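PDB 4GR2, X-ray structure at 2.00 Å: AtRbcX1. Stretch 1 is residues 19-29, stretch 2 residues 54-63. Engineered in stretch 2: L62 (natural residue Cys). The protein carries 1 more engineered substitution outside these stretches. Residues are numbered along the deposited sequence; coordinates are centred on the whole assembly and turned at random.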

# COMPACT_ATOMS: atom_id res chain seq x y z
N LEU B 19 -2.86 -4.53 -1.06
CA LEU B 19 -4.02 -4.43 -1.96
C LEU B 19 -5.19 -5.31 -1.49
O LEU B 19 -6.34 -4.85 -1.41
CB LEU B 19 -3.61 -4.76 -3.40
CG LEU B 19 -2.80 -3.59 -3.99
CD1 LEU B 19 -2.10 -4.02 -5.28
CD2 LEU B 19 -3.71 -2.37 -4.21
N HIS B 20 -4.88 -6.55 -1.14
CA HIS B 20 -5.87 -7.49 -0.58
C HIS B 20 -6.70 -6.80 0.52
O HIS B 20 -7.93 -6.71 0.43
CB HIS B 20 -5.15 -8.76 -0.07
CG HIS B 20 -6.04 -9.74 0.64
ND1 HIS B 20 -5.78 -10.20 1.91
CD2 HIS B 20 -7.18 -10.35 0.24
CE1 HIS B 20 -6.73 -11.04 2.28
NE2 HIS B 20 -7.59 -11.15 1.28
N ASP B 21 -6.01 -6.26 1.53
CA ASP B 21 -6.68 -5.57 2.62
C ASP B 21 -7.40 -4.33 2.14
O ASP B 21 -8.52 -4.05 2.60
CB ASP B 21 -5.70 -5.21 3.75
CG ASP B 21 -5.29 -6.42 4.57
OD1 ASP B 21 -6.12 -7.35 4.72
OD2 ASP B 21 -4.13 -6.43 5.07
N PHE B 22 -6.78 -3.59 1.23
CA PHE B 22 -7.44 -2.44 0.61
C PHE B 22 -8.76 -2.87 -0.09
O PHE B 22 -9.77 -2.18 0.02
CB PHE B 22 -6.51 -1.72 -0.39
CG PHE B 22 -7.09 -0.44 -0.94
CD1 PHE B 22 -7.49 0.58 -0.09
CD2 PHE B 22 -7.28 -0.28 -2.31
CE1 PHE B 22 -8.05 1.76 -0.59
CE2 PHE B 22 -7.84 0.89 -2.83
CZ PHE B 22 -8.22 1.90 -1.98
N PHE B 23 -8.73 -3.98 -0.81
CA PHE B 23 -9.94 -4.47 -1.50
C PHE B 23 -11.04 -4.88 -0.53
O PHE B 23 -12.22 -4.63 -0.80
CB PHE B 23 -9.62 -5.62 -2.46
CG PHE B 23 -8.78 -5.19 -3.63
CD1 PHE B 23 -8.96 -3.94 -4.20
CD2 PHE B 23 -7.79 -6.03 -4.14
CE1 PHE B 23 -8.17 -3.54 -5.28
CE2 PHE B 23 -6.99 -5.62 -5.21
CZ PHE B 23 -7.19 -4.37 -5.78
N THR B 24 -10.67 -5.48 0.60
CA THR B 24 -11.65 -5.76 1.66
C THR B 24 -12.34 -4.49 2.13
O THR B 24 -13.54 -4.47 2.33
CB THR B 24 -11.00 -6.42 2.88
OG1 THR B 24 -10.36 -7.64 2.47
CG2 THR B 24 -12.03 -6.69 4.00
N TYR B 25 -11.56 -3.42 2.27
CA TYR B 25 -12.09 -2.14 2.71
C TYR B 25 -13.00 -1.47 1.66
O TYR B 25 -14.04 -0.91 2.01
CB TYR B 25 -10.94 -1.19 3.13
CG TYR B 25 -11.24 0.27 2.90
CD1 TYR B 25 -11.86 1.05 3.87
CD2 TYR B 25 -10.90 0.87 1.69
CE1 TYR B 25 -12.13 2.40 3.63
CE2 TYR B 25 -11.17 2.21 1.45
CZ TYR B 25 -11.78 2.96 2.42
OH TYR B 25 -12.04 4.29 2.16
N VAL B 26 -12.58 -1.50 0.39
CA VAL B 26 -13.45 -1.05 -0.70
C VAL B 26 -14.77 -1.84 -0.68
O VAL B 26 -15.85 -1.27 -0.73
CB VAL B 26 -12.78 -1.23 -2.08
CG1 VAL B 26 -13.68 -0.64 -3.17
CG2 VAL B 26 -11.41 -0.56 -2.13
N ALA B 27 -14.67 -3.16 -0.55
CA ALA B 27 -15.86 -4.02 -0.59
C ALA B 27 -16.85 -3.70 0.52
O ALA B 27 -18.07 -3.77 0.33
CB ALA B 27 -15.45 -5.46 -0.50
N VAL B 28 -16.31 -3.37 1.70
CA VAL B 28 -17.15 -3.01 2.83
C VAL B 28 -17.82 -1.66 2.55
O VAL B 28 -18.97 -1.44 2.95
CB VAL B 28 -16.35 -2.96 4.15
CG1 VAL B 28 -17.15 -2.30 5.23
CG2 VAL B 28 -15.94 -4.36 4.58
N ARG B 29 -17.13 -0.78 1.85
CA ARG B 29 -17.74 0.52 1.56
C ARG B 29 -18.81 0.34 0.47
O ARG B 29 -19.88 0.96 0.51
CB ARG B 29 -16.68 1.55 1.19
CG ARG B 29 -17.02 2.96 1.65
CD ARG B 29 -15.85 3.92 1.46
NE ARG B 29 -16.29 5.27 1.10
CZ ARG B 29 -16.39 5.73 -0.15
NH1 ARG B 29 -16.07 4.95 -1.18
NH2 ARG B 29 -16.80 6.97 -0.38
N SER B 54 -12.44 -3.40 13.48
CA SER B 54 -11.59 -2.69 12.53
C SER B 54 -11.33 -3.42 11.23
O SER B 54 -10.84 -4.55 11.22
CB SER B 54 -10.25 -2.45 13.17
OG SER B 54 -9.52 -3.64 13.47
N VAL B 55 -11.64 -2.75 10.12
CA VAL B 55 -11.36 -3.30 8.79
C VAL B 55 -9.86 -3.49 8.48
O VAL B 55 -9.52 -4.07 7.45
CB VAL B 55 -11.94 -2.39 7.70
CG1 VAL B 55 -13.45 -2.33 7.80
CG2 VAL B 55 -11.36 -0.99 7.83
N SER B 56 -8.96 -3.03 9.38
CA SER B 56 -7.51 -2.97 9.10
C SER B 56 -6.78 -4.30 8.77
O SER B 56 -6.24 -4.45 7.67
CB SER B 56 -6.79 -2.17 10.18
OG SER B 56 -7.16 -0.80 10.09
N ASP B 57 -6.77 -5.27 9.69
CA ASP B 57 -6.54 -6.66 9.26
C ASP B 57 -7.90 -7.14 8.78
O ASP B 57 -8.73 -7.59 9.57
CB ASP B 57 -6.02 -7.55 10.41
CG ASP B 57 -5.80 -9.04 9.99
OD1 ASP B 57 -6.25 -9.49 8.90
OD2 ASP B 57 -5.19 -9.78 10.78
N GLY B 58 -8.12 -7.03 7.47
CA GLY B 58 -9.41 -7.34 6.88
C GLY B 58 -9.91 -8.76 7.02
O GLY B 58 -11.11 -8.99 7.09
N ASP B 59 -9.01 -9.74 7.01
CA ASP B 59 -9.48 -11.11 7.14
C ASP B 59 -9.90 -11.42 8.58
O ASP B 59 -10.85 -12.20 8.80
CB ASP B 59 -8.46 -12.12 6.64
CG ASP B 59 -8.40 -12.17 5.12
OD1 ASP B 59 -9.10 -11.36 4.48
OD2 ASP B 59 -7.63 -12.99 4.58
N LYS B 60 -9.22 -10.80 9.54
CA LYS B 60 -9.59 -10.95 10.95
C LYS B 60 -10.95 -10.30 11.15
O LYS B 60 -11.80 -10.86 11.84
CB LYS B 60 -8.54 -10.34 11.89
N PHE B 61 -11.15 -9.14 10.54
CA PHE B 61 -12.45 -8.46 10.57
C PHE B 61 -13.58 -9.34 9.99
O PHE B 61 -14.68 -9.41 10.54
CB PHE B 61 -12.36 -7.14 9.80
CG PHE B 61 -13.70 -6.46 9.57
CD1 PHE B 61 -14.20 -5.55 10.49
CD2 PHE B 61 -14.43 -6.69 8.40
CE1 PHE B 61 -15.40 -4.90 10.28
CE2 PHE B 61 -15.65 -6.04 8.16
CZ PHE B 61 -16.13 -5.15 9.11
N LEU B 62 -13.30 -10.00 8.87
CA LEU B 62 -14.31 -10.84 8.23
C LEU B 62 -14.58 -12.10 9.04
O LEU B 62 -15.73 -12.53 9.17
CB LEU B 62 -13.91 -11.21 6.79
CG LEU B 62 -13.98 -10.04 5.80
CD1 LEU B 62 -13.35 -10.43 4.48
CD2 LEU B 62 -15.44 -9.60 5.62
N ALA B 63 -13.52 -12.71 9.57
CA ALA B 63 -13.66 -13.90 10.40
C ALA B 63 -14.52 -13.60 11.62
O ALA B 63 -15.35 -14.42 12.05
CB ALA B 63 -12.30 -14.41 10.83
O HOH W 1 -5.95 -9.49 6.14

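Stretch 2 meets the helix of stretch 1 first as a loop and then as the opening turn of a helix of its own, and the contact changes character along the way. S54 is out of reach. V55 makes the first real contact: its CA-to-CB bond points toward the helix, and CG2 lies 4.5 Å from Y25 CD1, a loose apolar approach oblique to the ring. The phenol end of Y25 leads away, so the valine meets the near part of the ring rather than its hydroxyl.

S56 turns its side chain away and contributes backbone instead; its O lies 3.8 Å from D21 CG. The CA-to-CB bond of D57 also points away, although the end of the side chain comes nearer. It occupies the N-cap position, and its OD1 accepts weak bonds from D59 N (3.4 Å) and K60 N (3.3 Å), occupying amides that the first turn leaves without a helical carbonyl partner.

The amide of G58 is answered from across the interface. G58 N donates to D21 OD1 at 3.4 Å, a weak bond with an angle of 142°, so a side chain of one helix helps to finish the start of the other. Water 1 ties the same corner together: it donates to D21 OD1 (2.6 Å) and to D57 OD1 (2.8 Å), and accepts from D59 N (3.2 Å). Two carboxylates can thus sit close to the same helix start with a shared donor between them.

The CA atoms come closest here, G58 CA lying 5.4 Å from D21 CA. T24 CG2 packs on G58 CA at 3.9 Å. A CB placed ideally on G58 would point toward the helix and fall 3.0 Å from T24 CG2 and 3.3 Å from D21 OD1, so the absence of a side chain is what leaves room for this approach.

D59 starts sideways, but its end comes nearer and brings OD2 to 3.1 Å from H20 CE1, near the plane of the imidazole at its edge. Both carboxylate oxygens are hydrogen-bonded elsewhere in the structure. T24 OG1 donates weakly to H20 O (3.3 Å) in its own helix.

K60, modelled only to CB, is out of reach. F61 then points toward stretch 1 and sets CE2 4.0 Å from V28 CG2, obliquely to its ring. L62, an engineered residue in place of Cys, brings CD1 to 4.0 Å from T24 CG2. Weak polar bonds and a water gather at the helix start; apolar contacts lie before it, at V55, and after it, at F61 and L62.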